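Local structure of peptidase S15/CocE/NonD (Thaumarchaeota archaeon SCGC AB-539-E09, 4PF1) at residues D230-Y235 with P435-Q440; R462-R467 with M573-S578. The protein probably cleaves residues from the N-terminal end of peptides as a serine aminopeptidase of the alpha/beta-hydrolase class, related to the X-Pro dipeptidyl-peptidases. All coordinates share one frame; numbering follows the deposited sequence.

Contact 1: residues D230-Y235 with P435-Q440; sequences DTYDAY and PVPYRQ
The phenol of Y232 reaches from the first turn of helix 231-238 across two prolines of the facing loop, lying near the ring of P435 at its hydroxyl end and near P437 along one flank. CG stands anti to the backbone N (chi1 180°), which carries the ring out from the helix toward 435-440. There OH donates a hydrogen bond to the carbonyl oxygen of P435, with Y232 OH and P435 O 2.6 Å apart. The acceptor lies at the edge of the phenol, near the ring plane. Seen from the carbonyl, the hydroxyl sits in the carbonyl plane on a lone pair, at a C=O...O angle of 140°. The bond gives the buried hydroxyl a partner and ties it to one point of the loop.

Apolar contacts flank the bond on the loop side. P435 CG comes within 4.0 Å of Y232 CZ, and P435 CD lies 3.4 Å from Y232 OH. Further back along the ring, P437 CB meets Y232 CE2 at 3.8 Å, approaching obliquely. Tyrosine suits the place because it joins a long flat hydrocarbon surface to a polar tip; the prolines offer compact apolar rings, and P435 also supplies its carbonyl as acceptor.

D230 occupies the N-cap position of the helix, and its carboxylate is paired with R441, the residue after 435-440. S466 of the second subunit packs on both Y232 and P437. The contact joins helix 231-238, in the S15 catalytic family region, to the loop between strand 425-430 and helix 462-465 in the C-terminal region, while helix 204-215 packs against Y235 and Y438 beside it.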
ATOM      1  N   ASP A 230     -17.257  15.258   0.780  1.00 12.69           N
ATOM      2  CA  ASP A 230     -17.847  14.869  -0.503  1.00 11.24           C
ATOM      3  C   ASP A 230     -18.403  16.116  -1.219  1.00 13.70           C
ATOM      4  O   ASP A 230     -19.365  16.724  -0.745  1.00 13.41           O
ATOM      5  CB  ASP A 230     -18.944  13.809  -0.279  1.00 13.22           C
ATOM      6  CG  ASP A 230     -19.538  13.202  -1.538  1.00 21.07           C
ATOM      7  OD1 ASP A 230     -18.861  13.228  -2.590  1.00 19.97           O
ATOM      8  OD2 ASP A 230     -20.662  12.667  -1.462  1.00 29.26           O
ATOM      9  N   THR A 231     -17.784  16.499  -2.353  1.00 10.17           N
ATOM     10  CA  THR A 231     -18.171  17.696  -3.123  1.00 10.12           C
ATOM     11  C   THR A 231     -19.542  17.524  -3.785  1.00 13.04           C
ATOM     12  O   THR A 231     -20.263  18.509  -3.940  1.00 11.87           O
ATOM     13  CB  THR A 231     -17.097  18.072  -4.156  1.00 17.81           C
ATOM     14  OG1 THR A 231     -16.912  16.992  -5.075  1.00 17.53           O
ATOM     15  CG2 THR A 231     -15.766  18.448  -3.508  1.00 17.20           C
ATOM     16  N   TYR A 232     -19.905  16.275  -4.159  1.00 10.21           N
ATOM     17  CA  TYR A 232     -21.207  15.936  -4.750  1.00 10.04           C
ATOM     18  C   TYR A 232     -22.333  16.481  -3.865  1.00 16.22           C
ATOM     19  O   TYR A 232     -23.207  17.197  -4.349  1.00 16.02           O
ATOM     20  CB  TYR A 232     -21.330  14.408  -4.920  1.00 10.71           C
ATOM     21  CG  TYR A 232     -22.644  13.946  -5.520  1.00 11.80           C
ATOM     22  CD1 TYR A 232     -23.789  13.825  -4.734  1.00 13.61           C
ATOM     23  CD2 TYR A 232     -22.732  13.580  -6.860  1.00 12.47           C
ATOM     24  CE1 TYR A 232     -24.996  13.387  -5.274  1.00 14.84           C
ATOM     25  CE2 TYR A 232     -23.931  13.123  -7.408  1.00 13.57           C
ATOM     26  CZ  TYR A 232     -25.063  13.037  -6.613  1.00 21.28           C
ATOM     27  OH  TYR A 232     -26.251  12.595  -7.138  1.00 22.16           O
ATOM     28  N   ASP A 233     -22.263  16.178  -2.554  1.00 14.72           N
ATOM     29  CA  ASP A 233     -23.210  16.625  -1.545  1.00 15.65           C
ATOM     30  C   ASP A 233     -23.231  18.153  -1.430  1.00 19.09           C
ATOM     31  O   ASP A 233     -24.310  18.751  -1.453  1.00 20.17           O
ATOM     32  CB  ASP A 233     -22.854  16.001  -0.189  1.00 18.33           C
ATOM     33  CG  ASP A 233     -23.985  15.217   0.424  1.00 33.64           C
ATOM     34  OD1 ASP A 233     -24.878  15.845   1.030  1.00 36.30           O
ATOM     35  OD2 ASP A 233     -23.981  13.976   0.298  1.00 40.70           O
ATOM     36  N   ALA A 234     -22.039  18.781  -1.348  1.00 14.03           N
ATOM     37  CA  ALA A 234     -21.871  20.234  -1.201  1.00 13.62           C
ATOM     38  C   ALA A 234     -22.505  21.029  -2.350  1.00 16.37           C
ATOM     39  O   ALA A 234     -23.288  21.940  -2.090  1.00 15.20           O
ATOM     40  CB  ALA A 234     -20.392  20.584  -1.083  1.00 14.06           C
ATOM     41  N   TYR A 235     -22.181  20.676  -3.613  1.00 13.32           N
ATOM     42  CA  TYR A 235     -22.681  21.383  -4.793  1.00 13.13           C
ATOM     43  C   TYR A 235     -24.189  21.139  -5.031  1.00 19.06           C
ATOM     44  O   TYR A 235     -24.878  22.053  -5.493  1.00 19.10           O
ATOM     45  CB  TYR A 235     -21.850  21.024  -6.039  1.00 13.20           C
ATOM     46  CG  TYR A 235     -20.504  21.724  -6.072  1.00 13.64           C
ATOM     47  CD1 TYR A 235     -19.394  21.173  -5.439  1.00 15.27           C
ATOM     48  CD2 TYR A 235     -20.349  22.953  -6.709  1.00 13.90           C
ATOM     49  CE1 TYR A 235     -18.159  21.823  -5.443  1.00 16.00           C
ATOM     50  CE2 TYR A 235     -19.114  23.607  -6.733  1.00 14.21           C
ATOM     51  CZ  TYR A 235     -18.023  23.038  -6.093  1.00 19.82           C
ATOM     52  OH  TYR A 235     -16.804  23.676  -6.089  1.00 18.91           O
ATOM     53  N   PRO A 435     -28.580  13.629  -9.575  1.00 12.29           N
ATOM     54  CA  PRO A 435     -27.673  13.667 -10.734  1.00 11.66           C
ATOM     55  C   PRO A 435     -26.680  12.511 -10.728  1.00 14.45           C
ATOM     56  O   PRO A 435     -26.283  12.032  -9.661  1.00 13.55           O
ATOM     57  CB  PRO A 435     -26.966  15.017 -10.594  1.00 13.27           C
ATOM     58  CG  PRO A 435     -27.049  15.344  -9.149  1.00 17.74           C
ATOM     59  CD  PRO A 435     -28.330  14.759  -8.652  1.00 13.68           C
ATOM     60  N   VAL A 436     -26.301  12.051 -11.921  1.00 10.52           N
ATOM     61  CA  VAL A 436     -25.345  10.954 -12.088  1.00 10.01           C
ATOM     62  C   VAL A 436     -23.941  11.437 -11.635  1.00 14.82           C
ATOM     63  O   VAL A 436     -23.450  12.450 -12.146  1.00 14.65           O
ATOM     64  CB  VAL A 436     -25.327  10.421 -13.555  1.00 12.42           C
ATOM     65  CG1 VAL A 436     -24.410   9.208 -13.685  1.00 11.74           C
ATOM     66  CG2 VAL A 436     -26.735  10.081 -14.043  1.00 12.21           C
ATOM     67  N   PRO A 437     -23.295  10.758 -10.658  1.00 12.16           N
ATOM     68  CA  PRO A 437     -21.951  11.194 -10.248  1.00 11.74           C
ATOM     69  C   PRO A 437     -20.920  10.886 -11.343  1.00 15.88           C
ATOM     70  O   PRO A 437     -20.909   9.772 -11.875  1.00 15.87           O
ATOM     71  CB  PRO A 437     -21.703  10.413  -8.960  1.00 13.48           C
ATOM     72  CG  PRO A 437     -22.544   9.193  -9.082  1.00 18.44           C
ATOM     73  CD  PRO A 437     -23.727   9.547  -9.924  1.00 14.33           C
ATOM     74  N   TYR A 438     -20.091  11.898 -11.728  1.00 12.07           N
ATOM     75  CA  TYR A 438     -19.086  11.750 -12.800  1.00 11.15           C
ATOM     76  C   TYR A 438     -18.034  10.704 -12.424  1.00 12.86           C
ATOM     77  O   TYR A 438     -17.411  10.107 -13.302  1.00 11.73           O
ATOM     78  CB  TYR A 438     -18.436  13.104 -13.163  1.00 12.25           C
ATOM     79  CG  TYR A 438     -17.278  13.550 -12.295  1.00 13.48           C
ATOM     80  CD1 TYR A 438     -17.484  13.958 -10.979  1.00 15.47           C
ATOM     81  CD2 TYR A 438     -16.002  13.710 -12.831  1.00 13.96           C
ATOM     82  CE1 TYR A 438     -16.428  14.418 -10.189  1.00 15.29           C
ATOM     83  CE2 TYR A 438     -14.944  14.191 -12.059  1.00 14.46           C
ATOM     84  CZ  TYR A 438     -15.160  14.539 -10.735  1.00 19.56           C
ATOM     85  OH  TYR A 438     -14.118  15.016  -9.976  1.00 18.69           O
ATOM     86  N   ARG A 439     -17.870  10.471 -11.118  1.00  8.20           N
ATOM     87  CA  ARG A 439     -16.989   9.460 -10.550  1.00  7.49           C
ATOM     88  C   ARG A 439     -17.691   8.812  -9.391  1.00 10.53           C
ATOM     89  O   ARG A 439     -18.693   9.351  -8.907  1.00  8.52           O
ATOM     90  CB  ARG A 439     -15.680  10.086 -10.065  1.00  6.72           C
ATOM     91  CG  ARG A 439     -14.812  10.683 -11.140  1.00  8.37           C
ATOM     92  CD  ARG A 439     -13.446  10.985 -10.576  1.00  7.85           C
ATOM     93  NE  ARG A 439     -12.565   9.818 -10.663  1.00  7.39           N
ATOM     94  CZ  ARG A 439     -11.395   9.717 -10.045  1.00 19.51           C
ATOM     95  NH1 ARG A 439     -10.957  10.702  -9.269  1.00 10.80           N
ATOM     96  NH2 ARG A 439     -10.653   8.631 -10.195  1.00  7.71           N
ATOM     97  N   GLN A 440     -17.141   7.693  -8.888  1.00  8.01           N
ATOM     98  CA  GLN A 440     -17.677   7.026  -7.708  1.00  8.69           C
ATOM     99  C   GLN A 440     -17.483   7.930  -6.493  1.00 15.36           C
ATOM    100  O   GLN A 440     -16.481   8.647  -6.407  1.00 14.77           O
ATOM    101  CB  GLN A 440     -17.017   5.652  -7.498  1.00 10.25           C
ATOM    102  CG  GLN A 440     -17.499   4.604  -8.512  1.00 19.46           C
ATOM    103  CD  GLN A 440     -17.066   3.195  -8.183  1.00 31.51           C
ATOM    104  OE1 GLN A 440     -17.876   2.265  -8.174  1.00 31.41           O
ATOM    105  NE2 GLN A 440     -15.774   2.991  -7.970  1.00 13.07           N
TER

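Contact 2: residues R462-R467 with M573-S578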
ATOM      1  N   ARG A 462     -18.511   0.981 -15.289  1.00  9.59           N
ATOM      2  CA  ARG A 462     -19.467  -0.050 -14.873  1.00  9.80           C
ATOM      3  C   ARG A 462     -20.486   0.495 -13.847  1.00 14.44           C
ATOM      4  O   ARG A 462     -21.623   0.016 -13.819  1.00 13.23           O
ATOM      5  CB  ARG A 462     -18.742  -1.278 -14.298  1.00  8.63           C
ATOM      6  CG  ARG A 462     -18.393  -2.331 -15.353  1.00 12.16           C
ATOM      7  CD  ARG A 462     -17.721  -3.560 -14.763  1.00 12.98           C
ATOM      8  NE  ARG A 462     -16.388  -3.258 -14.238  1.00 14.48           N
ATOM      9  CZ  ARG A 462     -15.422  -4.157 -14.071  1.00 23.91           C
ATOM     10  NH1 ARG A 462     -15.626  -5.428 -14.392  1.00  9.42           N
ATOM     11  NH2 ARG A 462     -14.241  -3.788 -13.594  1.00  9.92           N
ATOM     12  N   HIS A 463     -20.085   1.514 -13.031  1.00 11.53           N
ATOM     13  CA  HIS A 463     -20.943   2.112 -11.996  1.00 11.90           C
ATOM     14  C   HIS A 463     -22.149   2.861 -12.599  1.00 16.50           C
ATOM     15  O   HIS A 463     -23.214   2.891 -11.982  1.00 16.96           O
ATOM     16  CB  HIS A 463     -20.135   3.018 -11.039  1.00 12.57           C
ATOM     17  CG  HIS A 463     -19.721   4.350 -11.597  1.00 15.65           C
ATOM     18  ND1 HIS A 463     -20.409   5.512 -11.276  1.00 17.27           N
ATOM     19  CD2 HIS A 463     -18.652   4.675 -12.362  1.00 16.91           C
ATOM     20  CE1 HIS A 463     -19.757   6.495 -11.878  1.00 16.36           C
ATOM     21  NE2 HIS A 463     -18.699   6.042 -12.551  1.00 16.50           N
ATOM     22  N   THR A 464     -22.001   3.394 -13.822  1.00 12.61           N
ATOM     23  CA  THR A 464     -23.089   4.070 -14.527  1.00 12.05           C
ATOM     24  C   THR A 464     -23.828   3.088 -15.445  1.00 14.98           C
ATOM     25  O   THR A 464     -24.994   3.309 -15.754  1.00 14.31           O
ATOM     26  CB  THR A 464     -22.566   5.279 -15.320  1.00 18.29           C
ATOM     27  OG1 THR A 464     -21.469   4.877 -16.135  1.00 17.44           O
ATOM     28  CG2 THR A 464     -22.151   6.423 -14.427  1.00 16.08           C
ATOM     29  N   ALA A 465     -23.155   2.000 -15.870  1.00 11.92           N
ATOM     30  CA  ALA A 465     -23.724   0.993 -16.778  1.00 11.86           C
ATOM     31  C   ALA A 465     -24.997   0.331 -16.224  1.00 15.50           C
ATOM     32  O   ALA A 465     -25.922   0.064 -16.997  1.00 15.58           O
ATOM     33  CB  ALA A 465     -22.689  -0.073 -17.092  1.00 12.60           C
ATOM     34  N   SER A 466     -25.043   0.058 -14.900  1.00 10.99           N
ATOM     35  CA  SER A 466     -26.189  -0.610 -14.270  1.00 10.97           C
ATOM     36  C   SER A 466     -27.304   0.371 -13.888  1.00 14.57           C
ATOM     37  O   SER A 466     -28.383  -0.069 -13.489  1.00 14.04           O
ATOM     38  CB  SER A 466     -25.743  -1.386 -13.035  1.00 13.90           C
ATOM     39  OG  SER A 466     -25.238  -0.513 -12.039  1.00 19.32           O
ATOM     40  N   ARG A 467     -27.046   1.691 -14.005  1.00 11.10           N
ATOM     41  CA  ARG A 467     -28.010   2.739 -13.631  1.00 11.40           C
ATOM     42  C   ARG A 467     -29.160   2.842 -14.630  1.00 16.73           C
ATOM     43  O   ARG A 467     -28.936   2.783 -15.840  1.00 17.01           O
ATOM     44  CB  ARG A 467     -27.314   4.097 -13.506  1.00  9.93           C
ATOM     45  CG  ARG A 467     -26.474   4.259 -12.247  1.00 11.29           C
ATOM     46  CD  ARG A 467     -25.868   5.651 -12.163  1.00 13.66           C
ATOM     47  NE  ARG A 467     -26.887   6.684 -11.946  1.00 13.46           N
ATOM     48  CZ  ARG A 467     -27.092   7.304 -10.787  1.00 26.60           C
ATOM     49  NH1 ARG A 467     -26.332   7.025  -9.733  1.00 13.50           N
ATOM     50  NH2 ARG A 467     -28.040   8.225 -10.678  1.00 15.65           N
ATOM     51  N   MET A 573     -18.114   0.250 -26.579  1.00 12.77           N
ATOM     52  CA  MET A 573     -19.310   0.640 -25.842  1.00 11.90           C
ATOM     53  C   MET A 573     -19.619   2.124 -25.980  1.00 16.01           C
ATOM     54  O   MET A 573     -18.711   2.956 -26.052  1.00 15.57           O
ATOM     55  CB  MET A 573     -19.167   0.267 -24.355  1.00 13.41           C
ATOM     56  CG  MET A 573     -20.347   0.678 -23.490  1.00 15.98           C
ATOM     57  SD  MET A 573     -20.157   0.150 -21.780  1.00 18.99           S
ATOM     58  CE  MET A 573     -20.727  -1.544 -21.904  1.00 15.81           C
ATOM     59  N   VAL A 574     -20.915   2.445 -25.996  1.00 13.10           N
ATOM     60  CA  VAL A 574     -21.425   3.805 -26.001  1.00 12.88           C
ATOM     61  C   VAL A 574     -22.384   3.960 -24.806  1.00 16.89           C
ATOM     62  O   VAL A 574     -23.308   3.156 -24.644  1.00 17.16           O
ATOM     63  CB  VAL A 574     -22.091   4.191 -27.354  1.00 16.96           C
ATOM     64  CG1 VAL A 574     -22.852   5.515 -27.247  1.00 16.98           C
ATOM     65  CG2 VAL A 574     -21.056   4.260 -28.470  1.00 16.67           C
ATOM     66  N   GLN A 575     -22.126   4.959 -23.950  1.00 12.37           N
ATOM     67  CA  GLN A 575     -22.984   5.281 -22.810  1.00 11.50           C
ATOM     68  C   GLN A 575     -23.518   6.702 -22.963  1.00 14.00           C
ATOM     69  O   GLN A 575     -22.760   7.602 -23.327  1.00 13.26           O
ATOM     70  CB  GLN A 575     -22.238   5.108 -21.475  1.00 12.35           C
ATOM     71  CG  GLN A 575     -22.173   3.653 -20.998  1.00 16.87           C
ATOM     72  CD  GLN A 575     -21.548   3.482 -19.628  1.00 26.57           C
ATOM     73  OE1 GLN A 575     -21.581   4.374 -18.773  1.00 20.31           O
ATOM     74  NE2 GLN A 575     -21.008   2.302 -19.370  1.00 16.72           N
ATOM     75  N   VAL A 576     -24.838   6.889 -22.765  1.00 10.95           N
ATOM     76  CA  VAL A 576     -25.486   8.207 -22.857  1.00 10.75           C
ATOM     77  C   VAL A 576     -26.236   8.510 -21.537  1.00 14.58           C
ATOM     78  O   VAL A 576     -26.997   7.676 -21.043  1.00 14.23           O
ATOM     79  CB  VAL A 576     -26.403   8.345 -24.111  1.00 14.79           C
ATOM     80  CG1 VAL A 576     -27.343   9.552 -23.999  1.00 14.68           C
ATOM     81  CG2 VAL A 576     -25.570   8.441 -25.386  1.00 14.73           C
ATOM     82  N   GLN A 577     -25.992   9.704 -20.972  1.00 10.29           N
ATOM     83  CA  GLN A 577     -26.624  10.167 -19.735  1.00 10.04           C
ATOM     84  C   GLN A 577     -26.914  11.679 -19.823  1.00 13.51           C
ATOM     85  O   GLN A 577     -26.528  12.311 -20.811  1.00 12.84           O
ATOM     86  CB  GLN A 577     -25.763   9.815 -18.506  1.00 10.40           C
ATOM     87  CG  GLN A 577     -24.324  10.310 -18.572  1.00 11.86           C
ATOM     88  CD  GLN A 577     -23.483   9.724 -17.470  1.00 23.74           C
ATOM     89  OE1 GLN A 577     -23.312   8.508 -17.369  1.00 15.58           O
ATOM     90  NE2 GLN A 577     -22.916  10.578 -16.631  1.00 18.19           N
ATOM     91  N   SER A 578     -27.619  12.248 -18.819  1.00 10.73           N
ATOM     92  CA  SER A 578     -28.032  13.657 -18.858  1.00 11.00           C
ATOM     93  C   SER A 578     -27.432  14.533 -17.732  1.00 15.53           C
ATOM     94  O   SER A 578     -27.838  15.691 -17.573  1.00 14.61           O
ATOM     95  CB  SER A 578     -29.551  13.760 -18.840  1.00 14.31           C
ATOM     96  OG  SER A 578     -30.106  13.387 -20.088  1.00 21.92           O
TER
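T464 turns its hydroxyl onto the amide oxygen of Q575, with T464 OG1 2.7 Å from Q575 OE1. The two polar atoms are close enough for a hydrogen bond, although the threonine proton could go instead to the carbonyl of Q461. At chi1 51° OG1 sits between the backbone N and the carbonyl carbon, while T464 CG2, anti to the carbonyl carbon, lies 3.8 Å from Q577 OE1. Threonine fits by offering both a hydroxyl and a methyl.

Q575 leaves strand 571-577 with CG anti to its own carbonyl carbon (chi1 -81°) and runs extended from there (chi2 -175°), which brings the amide up to the helix. Its OE1 also accepts from K506, and Q575 NE2 donates to Q461 O and, weakly, to M573 SD at 3.3 Å. Q575 NE2 also lies 3.7 Å from A465 CB, where a small methyl lets the amide come close. A leucine in place of this glutamine would probably leave Q461 O and K506 each short of a partner and the T464 hydroxyl without this mate.

Q577 directs its amide mainly elsewhere, NE2 to S579 O and OE1 to K506. The short helix 462-465 thus rests on a four-stranded antiparallel sheet, over strand 571-577, which runs between strands 471-474 and 502-510.

How the contacts relate
Contacts 1 and 2 lie in series along the chain, their centres about 16 Å apart, and they touch directly through the loop 435-440. V436, which points away from helix 231-238, serves contact 2: V436 CG1 lies 3.7 Å from T464 CG2 and 3.6 Å from Q577 NE2. P437 touches both sides: besides meeting Y232, it places P437 CD 3.6 Å from R467 NH1. Loop 435-440 thus touches both the catalytic-region helix of contact 1 and the helix and strand joined in contact 2. Both contacts also meet the second subunit, where R467 NH2 bonds to S466 O of the neighbouring copy. A probable S161-H328-D295 triad contributes no residue to either contact.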